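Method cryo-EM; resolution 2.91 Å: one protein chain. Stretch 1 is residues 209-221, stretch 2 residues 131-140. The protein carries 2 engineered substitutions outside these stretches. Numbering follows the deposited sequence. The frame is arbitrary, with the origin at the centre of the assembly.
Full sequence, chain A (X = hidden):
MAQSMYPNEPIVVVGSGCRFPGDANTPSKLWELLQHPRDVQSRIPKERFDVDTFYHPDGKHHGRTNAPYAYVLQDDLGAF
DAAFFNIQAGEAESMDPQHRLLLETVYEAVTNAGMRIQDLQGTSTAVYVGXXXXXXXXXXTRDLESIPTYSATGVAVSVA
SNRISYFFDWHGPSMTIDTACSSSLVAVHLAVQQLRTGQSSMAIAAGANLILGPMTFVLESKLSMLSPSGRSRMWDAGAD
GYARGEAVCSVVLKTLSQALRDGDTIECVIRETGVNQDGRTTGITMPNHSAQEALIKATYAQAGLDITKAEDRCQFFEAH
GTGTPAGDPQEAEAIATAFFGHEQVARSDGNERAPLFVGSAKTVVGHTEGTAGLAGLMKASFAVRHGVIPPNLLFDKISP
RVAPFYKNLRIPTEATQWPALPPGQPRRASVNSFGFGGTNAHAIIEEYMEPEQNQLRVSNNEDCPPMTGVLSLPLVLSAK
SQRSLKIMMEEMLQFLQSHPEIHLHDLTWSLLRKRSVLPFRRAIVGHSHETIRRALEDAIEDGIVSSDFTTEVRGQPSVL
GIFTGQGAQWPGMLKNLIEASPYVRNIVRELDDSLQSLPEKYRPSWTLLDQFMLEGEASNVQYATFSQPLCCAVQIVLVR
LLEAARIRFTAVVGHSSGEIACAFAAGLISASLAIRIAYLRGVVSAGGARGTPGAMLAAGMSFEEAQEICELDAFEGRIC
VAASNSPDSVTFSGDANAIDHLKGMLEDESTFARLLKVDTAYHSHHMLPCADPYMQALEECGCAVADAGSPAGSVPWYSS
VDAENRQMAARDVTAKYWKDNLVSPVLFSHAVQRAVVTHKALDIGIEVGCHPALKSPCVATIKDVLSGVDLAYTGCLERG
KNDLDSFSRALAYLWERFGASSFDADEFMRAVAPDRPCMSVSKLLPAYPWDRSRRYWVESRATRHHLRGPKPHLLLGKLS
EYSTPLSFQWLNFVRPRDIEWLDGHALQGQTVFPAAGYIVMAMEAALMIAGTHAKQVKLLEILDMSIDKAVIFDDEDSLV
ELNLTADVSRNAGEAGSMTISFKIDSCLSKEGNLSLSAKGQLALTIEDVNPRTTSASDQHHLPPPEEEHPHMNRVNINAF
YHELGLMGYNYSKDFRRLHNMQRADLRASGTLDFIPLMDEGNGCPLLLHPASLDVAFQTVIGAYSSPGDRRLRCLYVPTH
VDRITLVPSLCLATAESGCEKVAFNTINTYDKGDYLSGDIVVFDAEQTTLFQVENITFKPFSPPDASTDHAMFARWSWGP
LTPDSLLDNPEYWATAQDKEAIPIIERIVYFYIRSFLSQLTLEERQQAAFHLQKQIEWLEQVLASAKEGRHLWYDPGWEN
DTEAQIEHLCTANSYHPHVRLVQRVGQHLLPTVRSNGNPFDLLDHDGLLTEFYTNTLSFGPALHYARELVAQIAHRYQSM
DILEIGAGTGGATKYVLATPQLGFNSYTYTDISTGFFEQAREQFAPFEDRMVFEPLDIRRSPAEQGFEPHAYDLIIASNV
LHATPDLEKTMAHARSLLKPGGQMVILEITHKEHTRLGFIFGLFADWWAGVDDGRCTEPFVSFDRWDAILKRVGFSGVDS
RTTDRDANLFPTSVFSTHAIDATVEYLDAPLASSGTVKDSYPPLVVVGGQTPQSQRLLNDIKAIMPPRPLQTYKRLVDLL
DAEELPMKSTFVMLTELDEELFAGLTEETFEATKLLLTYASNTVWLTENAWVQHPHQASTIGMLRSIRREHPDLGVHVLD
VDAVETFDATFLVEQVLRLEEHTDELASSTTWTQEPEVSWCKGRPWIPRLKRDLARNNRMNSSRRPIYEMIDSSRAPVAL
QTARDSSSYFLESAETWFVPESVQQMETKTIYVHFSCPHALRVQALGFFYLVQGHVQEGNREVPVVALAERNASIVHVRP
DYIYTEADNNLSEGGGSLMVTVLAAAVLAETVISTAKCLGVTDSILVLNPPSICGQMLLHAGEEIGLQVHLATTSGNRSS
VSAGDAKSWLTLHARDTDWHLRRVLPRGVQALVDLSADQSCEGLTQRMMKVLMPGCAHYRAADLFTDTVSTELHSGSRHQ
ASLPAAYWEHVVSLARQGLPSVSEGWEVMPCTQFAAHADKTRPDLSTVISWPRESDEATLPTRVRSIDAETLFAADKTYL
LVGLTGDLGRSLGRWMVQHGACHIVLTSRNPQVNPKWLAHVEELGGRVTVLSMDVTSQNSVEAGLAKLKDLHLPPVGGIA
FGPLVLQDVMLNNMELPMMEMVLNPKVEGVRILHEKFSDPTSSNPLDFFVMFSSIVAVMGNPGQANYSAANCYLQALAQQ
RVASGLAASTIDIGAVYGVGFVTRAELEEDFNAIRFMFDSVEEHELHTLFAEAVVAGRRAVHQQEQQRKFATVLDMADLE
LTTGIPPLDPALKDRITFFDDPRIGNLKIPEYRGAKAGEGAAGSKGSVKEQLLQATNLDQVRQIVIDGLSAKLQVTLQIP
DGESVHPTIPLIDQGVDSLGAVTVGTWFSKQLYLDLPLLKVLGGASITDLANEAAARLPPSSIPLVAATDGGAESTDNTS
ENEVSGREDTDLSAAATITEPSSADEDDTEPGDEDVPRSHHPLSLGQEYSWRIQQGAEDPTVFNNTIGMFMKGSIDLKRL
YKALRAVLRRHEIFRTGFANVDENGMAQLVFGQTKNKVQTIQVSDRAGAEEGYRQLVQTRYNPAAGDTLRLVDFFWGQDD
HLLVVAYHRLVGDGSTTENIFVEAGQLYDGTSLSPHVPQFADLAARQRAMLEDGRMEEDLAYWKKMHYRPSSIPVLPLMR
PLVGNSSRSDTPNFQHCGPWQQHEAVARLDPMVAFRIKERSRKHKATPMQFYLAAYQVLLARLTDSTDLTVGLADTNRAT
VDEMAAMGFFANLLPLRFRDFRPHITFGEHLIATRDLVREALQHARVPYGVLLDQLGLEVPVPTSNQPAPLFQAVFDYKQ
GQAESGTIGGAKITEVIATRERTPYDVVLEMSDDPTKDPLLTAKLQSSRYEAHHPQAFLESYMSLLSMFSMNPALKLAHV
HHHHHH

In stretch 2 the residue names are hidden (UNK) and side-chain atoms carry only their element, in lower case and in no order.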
# COMPACT_ATOMS: atom_id res chain seq x y z
N ASN A 209 31.19 -6.87 -12.74
CA ASN A 209 29.80 -7.29 -12.82
C ASN A 209 29.42 -7.90 -11.49
O ASN A 209 30.10 -8.82 -11.01
CB ASN A 209 29.57 -8.29 -13.95
CG ASN A 209 28.19 -8.89 -13.92
OD1 ASN A 209 27.23 -8.32 -14.43
ND2 ASN A 209 28.08 -10.07 -13.31
N LEU A 210 28.35 -7.41 -10.89
CA LEU A 210 27.92 -7.86 -9.58
C LEU A 210 26.42 -8.13 -9.59
O LEU A 210 25.67 -7.53 -10.36
CB LEU A 210 28.26 -6.84 -8.49
CG LEU A 210 29.76 -6.63 -8.26
CD1 LEU A 210 29.97 -5.58 -7.20
CD2 LEU A 210 30.43 -7.92 -7.87
N ILE A 211 26.01 -9.04 -8.71
CA ILE A 211 24.61 -9.44 -8.59
C ILE A 211 24.07 -8.88 -7.28
O ILE A 211 24.17 -9.52 -6.23
CB ILE A 211 24.47 -10.97 -8.66
CG1 ILE A 211 24.73 -11.44 -10.09
CG2 ILE A 211 23.10 -11.39 -8.18
CD1 ILE A 211 25.13 -12.88 -10.19
N LEU A 212 23.51 -7.67 -7.34
CA LEU A 212 22.97 -7.00 -6.17
C LEU A 212 21.47 -6.83 -6.22
O LEU A 212 20.86 -6.56 -5.18
CB LEU A 212 23.62 -5.62 -6.00
CG LEU A 212 25.14 -5.57 -6.21
CD1 LEU A 212 25.61 -4.14 -6.40
CD2 LEU A 212 25.85 -6.22 -5.04
N GLY A 213 20.86 -6.97 -7.40
CA GLY A 213 19.44 -6.83 -7.54
C GLY A 213 18.89 -7.69 -8.66
O GLY A 213 19.63 -8.17 -9.52
N PRO A 214 17.57 -7.91 -8.65
CA PRO A 214 16.96 -8.74 -9.69
C PRO A 214 16.80 -8.03 -11.02
O PRO A 214 16.45 -8.69 -12.01
CB PRO A 214 15.60 -9.10 -9.09
CG PRO A 214 15.28 -7.92 -8.24
CD PRO A 214 16.58 -7.42 -7.68
N MET A 215 17.04 -6.72 -11.08
CA MET A 215 16.84 -5.95 -12.30
C MET A 215 17.46 -6.65 -13.50
O MET A 215 16.78 -6.95 -14.49
CB MET A 215 17.43 -4.55 -12.15
CG MET A 215 17.13 -3.77 -10.87
SD MET A 215 15.40 -3.31 -10.68
CE MET A 215 15.17 -2.22 -12.08
N THR A 216 18.77 -6.91 -13.43
CA THR A 216 19.46 -7.54 -14.54
C THR A 216 18.89 -8.92 -14.84
O THR A 216 18.70 -9.29 -16.00
CB THR A 216 20.96 -7.64 -14.25
OG1 THR A 216 21.70 -8.17 -15.36
CG2 THR A 216 21.32 -8.24 -12.87
N PHE A 217 18.61 -9.71 -13.79
CA PHE A 217 18.08 -11.05 -14.01
C PHE A 217 16.74 -11.00 -14.73
O PHE A 217 16.53 -11.72 -15.71
CB PHE A 217 17.94 -11.78 -12.67
CG PHE A 217 19.25 -12.26 -12.11
CD1 PHE A 217 20.02 -11.42 -11.33
CD2 PHE A 217 19.71 -13.53 -12.37
CE1 PHE A 217 21.22 -11.85 -10.81
CE2 PHE A 217 20.91 -13.97 -11.85
CZ PHE A 217 21.67 -13.13 -11.07
N VAL A 218 15.83 -10.15 -14.26
CA VAL A 218 14.52 -10.05 -14.89
C VAL A 218 14.65 -9.56 -16.32
O VAL A 218 14.02 -10.10 -17.24
CB VAL A 218 13.60 -9.13 -14.06
CG1 VAL A 218 12.26 -8.95 -14.76
CG2 VAL A 218 13.40 -9.71 -12.67
N LEU A 219 15.47 -8.54 -16.54
CA LEU A 219 15.63 -7.99 -17.88
C LEU A 219 16.16 -9.05 -18.84
O LEU A 219 15.60 -9.26 -19.93
CB LEU A 219 16.57 -6.79 -17.84
CG LEU A 219 16.03 -5.54 -17.15
CD1 LEU A 219 17.16 -4.55 -16.88
CD2 LEU A 219 14.96 -4.88 -17.99
N GLU A 220 17.24 -9.74 -18.46
CA GLU A 220 17.82 -10.73 -19.35
C GLU A 220 16.90 -11.92 -19.55
O GLU A 220 16.80 -12.44 -20.67
CB GLU A 220 19.17 -11.20 -18.79
CG GLU A 220 20.34 -10.26 -19.06
CD GLU A 220 20.14 -8.87 -18.47
OE1 GLU A 220 19.00 -8.38 -18.45
OE2 GLU A 220 21.15 -8.28 -18.03
N SER A 221 16.20 -12.37 -18.50
CA SER A 221 15.28 -13.48 -18.64
C SER A 221 14.07 -13.11 -19.49
O SER A 221 13.45 -14.00 -20.08
CB SER A 221 14.82 -13.95 -17.26
OG SER A 221 14.09 -15.15 -17.35
N UNK A 131 31.84 -1.93 -17.11
CA UNK A 131 30.72 -2.24 -16.23
C UNK A 131 29.44 -2.20 -17.05
O UNK A 131 29.22 -1.28 -17.84
c UNK A 131 30.63 -1.25 -15.05
c UNK A 131 30.33 0.14 -15.55
c UNK A 131 31.92 -1.26 -14.26
N UNK A 132 28.61 -3.22 -16.87
CA UNK A 132 27.36 -3.35 -17.61
C UNK A 132 26.14 -3.53 -16.71
O UNK A 132 25.03 -3.20 -17.14
s UNK A 132 26.13 -6.58 -19.87
c UNK A 132 26.17 -4.86 -19.34
c UNK A 132 27.44 -4.56 -18.56
c UNK A 132 24.66 -7.15 -19.01
N UNK A 133 26.32 -3.99 -15.48
CA UNK A 133 25.22 -4.54 -14.70
C UNK A 133 25.10 -3.85 -13.34
O UNK A 133 25.09 -4.51 -12.30
c UNK A 133 24.05 -6.71 -14.40
o UNK A 133 26.11 -6.59 -15.63
c UNK A 133 25.40 -6.04 -14.51
N UNK A 134 25.01 -2.52 -13.35
CA UNK A 134 25.02 -1.57 -12.25
C UNK A 134 23.75 -1.73 -11.43
O UNK A 134 22.89 -0.85 -11.42
c UNK A 134 24.17 0.57 -15.08
n UNK A 134 22.75 0.28 -13.45
n UNK A 134 22.89 0.82 -15.52
c UNK A 134 25.15 -0.14 -12.78
c UNK A 134 24.09 0.23 -13.77
c UNK A 134 22.05 0.64 -14.51
N UNK A 135 23.63 -2.87 -10.75
CA UNK A 135 22.49 -3.09 -9.87
C UNK A 135 22.41 -1.99 -8.82
O UNK A 135 21.33 -1.44 -8.56
o UNK A 135 22.36 -5.31 -11.42
c UNK A 135 22.59 -4.46 -9.21
o UNK A 135 22.55 -6.77 -9.80
c UNK A 135 22.49 -5.59 -10.21
N UNK A 136 23.54 -1.66 -8.20
CA UNK A 136 23.63 -0.40 -7.47
C UNK A 136 23.46 0.74 -8.46
O UNK A 136 23.86 0.65 -9.63
c UNK A 136 24.32 -1.12 -3.09
c UNK A 136 24.96 -0.29 -6.74
c UNK A 136 24.61 0.08 -2.48
c UNK A 136 24.43 -1.24 -4.46
c UNK A 136 25.12 1.03 -4.59
o UNK A 136 24.50 0.20 -1.11
c UNK A 136 25.01 1.16 -3.23
c UNK A 136 24.83 -0.16 -5.23
N UNK A 137 22.87 1.84 -7.99
CA UNK A 137 22.19 2.96 -8.63
C UNK A 137 20.75 2.57 -8.93
O UNK A 137 19.98 3.43 -9.37
c UNK A 137 22.28 4.68 -10.55
c UNK A 137 22.88 3.43 -9.93
c UNK A 137 23.10 5.21 -11.71
o UNK A 137 22.74 6.27 -12.26
o UNK A 137 24.11 4.56 -12.06
N UNK A 138 20.36 1.33 -8.71
CA UNK A 138 18.96 0.91 -8.72
C UNK A 138 18.53 0.37 -7.38
O UNK A 138 17.52 0.83 -6.82
o UNK A 138 19.19 0.37 -11.08
c UNK A 138 17.26 -0.47 -9.91
c UNK A 138 18.73 -0.14 -9.82
N UNK A 139 19.27 -0.60 -6.83
CA UNK A 139 18.97 -1.11 -5.49
C UNK A 139 19.06 0.02 -4.47
O UNK A 139 18.14 0.23 -3.67
c UNK A 139 19.92 -2.26 -5.14
c UNK A 139 19.58 -3.48 -5.96
c UNK A 139 19.85 -2.57 -3.66
N UNK A 140 20.16 0.76 -4.49
CA UNK A 140 20.35 1.86 -3.56
C UNK A 140 19.49 3.07 -3.91
O UNK A 140 19.39 3.99 -3.09
c UNK A 140 21.82 2.28 -3.53
o UNK A 140 22.02 3.38 -2.66

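Position 131 has three side-chain carbons, one carrying the other two. It points sideways and makes no contact with stretch 1. The beta-branch without a heteroatom gives Val-131.

Position 132 is an unbranched run of two carbons, a sulfur and a terminal carbon. That last carbon comes 3.8 Å from Glu-220 OE2, although the side chain sets out sideways. A thioether in this order is methionine, Met-132.

At position 133 one carbon carries an oxygen and a carbon. The oxygen lies 2.4 Å from Asn-209 OD1, while the methyl lies 2.9 Å from Thr-216 OG1. This is Thr-133; its OG1 donates the very short hydrogen bond to Asn-209 OD1, and its CG2 faces the other hydroxyl, which is already bound to Glu-220 OE2 (Thr-216 OG1 to OE2, 2.7 Å).

Position 134 has one carbon, then a five-membered ring of three carbons and two nitrogens. It points away from stretch 1 and touches nothing there. The imidazole makes it His-134.

Position 135 has two carbons, the second carrying two oxygens. One oxygen sits 2.8 Å from Leu-212 N and 2.9 Å from Gly-213 N. A carboxylate one methylene from the backbone is aspartate, Asp-135, and its OD2 accepts a hydrogen bond from each amide.

Position 136 is one carbon and a six-carbon ring bearing an oxygen. A ring carbon packs 3.7 Å from Leu-212 CD1, obliquely. The phenol names Tyr-136, whose OH is bonded elsewhere in the structure.

Position 137 has three carbons in a chain, the third carrying two oxygens, out of reach of stretch 1: Glu-137.

Position 138 again has one carbon carrying an oxygen and a carbon. The methyl packs 3.4 Å from Met-215 CG, so this is Thr-138.

Position 139 has three carbons, branched at the first. One methyl lies 3.4 Å from Leu-212 O and 3.7 Å from Gly-213 CA. This is Val-139, and the methyl is CG2.

Position 140, one carbon then one oxygen, is Ser-140, out of reach.

The contact works by feeding two consecutive amides to one carboxylate oxygen. Thr-138 N donates to Asp-135 O at 2.9 Å. Val-139 N donates to Asp-135 O at 2.8 Å, and this turn accompanies the placement of both side chains toward stretch 1. Gly-213 leaves the necessary room: an ideal CB there would stand 2.7 Å from Val-139 CG2, a clash. Leu-212 adds apolar packing beside its bonded amide, and Thr-133 secures the Asn-209 end.

Stretch 2, residues 131-140: VMTHDYETVS
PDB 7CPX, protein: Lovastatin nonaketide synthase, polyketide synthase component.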